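Local atomic coordinates of effector protein B, substrate of the Dot/Icm secretion system (Legionella drancourtii, PDB entry 4JVS), a protein that probably acts, through its GAP domain, as a GTPase-activating protein that stimulates GTP hydrolysis by a small GTPase of the infected host. Residues 53-58 with 176-181. Residues are numbered along the deposited sequence; the frame is centred on the assembly and turned at random.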
# COMPACT_ATOMS: atom_id res chain seq x y z
N VAL A 53 -13.06 17.10 17.53
CA VAL A 53 -13.92 16.91 16.35
C VAL A 53 -14.78 15.65 16.48
O VAL A 53 -14.36 14.67 17.08
CB VAL A 53 -13.07 16.85 15.04
CG1 VAL A 53 -12.08 15.69 15.08
CG2 VAL A 53 -13.96 16.78 13.80
N ARG A 54 -15.98 15.67 15.91
CA ARG A 54 -16.89 14.52 15.99
C ARG A 54 -17.02 13.76 14.66
O ARG A 54 -17.77 14.17 13.76
CB ARG A 54 -18.28 14.96 16.47
CG ARG A 54 -18.25 16.01 17.57
CD ARG A 54 -19.56 16.09 18.35
NE ARG A 54 -20.74 16.30 17.51
CZ ARG A 54 -21.27 17.49 17.24
NH1 ARG A 54 -20.71 18.59 17.72
NH2 ARG A 54 -22.36 17.58 16.49
N THR A 55 -16.30 12.64 14.56
CA THR A 55 -16.26 11.85 13.35
C THR A 55 -17.24 10.69 13.40
O THR A 55 -17.13 9.74 12.62
CB THR A 55 -14.87 11.25 13.15
OG1 THR A 55 -14.56 10.38 14.25
CG2 THR A 55 -13.82 12.35 13.09
N GLU A 56 -18.19 10.77 14.32
CA GLU A 56 -19.15 9.69 14.56
C GLU A 56 -20.07 9.45 13.35
O GLU A 56 -20.45 8.31 13.07
CB GLU A 56 -19.99 9.99 15.81
CG GLU A 56 -19.42 11.12 16.71
CD GLU A 56 -18.13 10.73 17.43
OE1 GLU A 56 -17.31 11.63 17.72
OE2 GLU A 56 -17.94 9.53 17.72
N GLU A 57 -20.44 10.52 12.65
CA GLU A 57 -21.38 10.40 11.54
C GLU A 57 -20.70 10.25 10.18
O GLU A 57 -21.36 10.29 9.13
CB GLU A 57 -22.37 11.57 11.55
CG GLU A 57 -23.13 11.66 12.87
CD GLU A 57 -24.41 12.48 12.76
OE1 GLU A 57 -24.93 12.88 13.83
OE2 GLU A 57 -24.88 12.71 11.62
N VAL A 58 -19.39 10.05 10.21
CA VAL A 58 -18.61 9.81 9.00
C VAL A 58 -18.64 8.32 8.64
O VAL A 58 -18.27 7.47 9.43
CB VAL A 58 -17.15 10.33 9.16
CG1 VAL A 58 -16.32 10.05 7.91
CG2 VAL A 58 -17.13 11.81 9.46
N LEU A 176 -8.24 7.24 12.42
CA LEU A 176 -7.45 7.26 13.65
C LEU A 176 -8.18 7.96 14.80
O LEU A 176 -8.31 7.43 15.89
CB LEU A 176 -6.07 7.90 13.42
CG LEU A 176 -5.02 7.03 12.73
CD1 LEU A 176 -3.74 7.80 12.47
CD2 LEU A 176 -4.71 5.81 13.56
N ILE A 177 -8.65 9.16 14.53
CA ILE A 177 -9.36 9.95 15.47
C ILE A 177 -10.62 9.27 15.87
O ILE A 177 -11.01 9.32 16.98
CB ILE A 177 -9.67 11.32 14.91
CG1 ILE A 177 -8.51 12.25 15.20
CG2 ILE A 177 -10.92 11.86 15.54
CD1 ILE A 177 -8.33 13.34 14.20
N GLN A 178 -11.24 8.59 14.94
CA GLN A 178 -12.46 7.88 15.17
C GLN A 178 -12.26 6.76 16.14
O GLN A 178 -13.21 6.18 16.58
CB GLN A 178 -13.03 7.33 13.88
CG GLN A 178 -14.03 6.21 14.07
CD GLN A 178 -15.41 6.73 14.24
OE1 GLN A 178 -15.72 7.37 15.21
NE2 GLN A 178 -16.26 6.45 13.28
N ASN A 179 -11.01 6.52 16.49
CA ASN A 179 -10.69 5.59 17.54
C ASN A 179 -10.12 6.12 18.84
O ASN A 179 -8.95 6.27 18.99
CB ASN A 179 -9.78 4.51 17.03
CG ASN A 179 -10.45 3.58 16.07
OD1 ASN A 179 -11.52 3.08 16.31
ND2 ASN A 179 -9.80 3.33 14.98
N GLY A 180 -11.02 6.49 19.75
CA GLY A 180 -11.13 5.79 20.99
C GLY A 180 -9.84 5.74 21.77
O GLY A 180 -9.28 6.71 22.24
N GLN A 181 -9.39 4.50 21.76
CA GLN A 181 -8.45 3.84 22.61
C GLN A 181 -6.99 4.22 22.56
O GLN A 181 -6.16 3.44 22.13
CB GLN A 181 -8.52 2.37 22.25
CG GLN A 181 -8.39 2.08 20.80
CD GLN A 181 -9.04 0.81 20.41
OE1 GLN A 181 -10.22 0.64 20.58
NE2 GLN A 181 -8.27 -0.09 19.87
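Thr55 and Gln178 meet where a type I beta turn, Thr55 to Val58, packs against the C-terminal end of helix 156-177. The contact joins the loop before helix 60-80 to the end of helix 156-177. Both segments belong to the N-terminal subdomain of the LepB-type GAP domain. Thr55 OG1 gives a weak hydrogen bond to Gln178 OE1, at 3.4 Å. At the exposed border Glu56 OE2 comes to 4.0 Å from Gln178 OE1, with the carboxylate and amide planes 65° apart. The Gln178 chain sets out with CG anti to the backbone N (chi1 161°), then bends at chi2 (88°). Its amide ends beside the turn, with NE2 3.5 Å from Thr55 O.

The other branch of Thr55 is apolar. Its CG2 touches Ile177 CG2 at 3.8 Å, and Val53 CG1 reaches the same Ile177 methyl at 4.0 Å. The side chains of Thr55 and Val53 each cross that of Ile177 at about a right angle. Thr55 thus turns its hydroxyl to the glutamine and its methyl to the isoleucine.

Further out, the side chains of Val53 and Val58 rest on the loop at Leu26, and the backbone of Arg54 is hydrogen-bonded to Pro24 and Leu26. Leu176 and Gln181 pack on the chain of another protein. Within the turn, Thr55 O accepts the weak closing bond from Val58 N, at 3.3 Å.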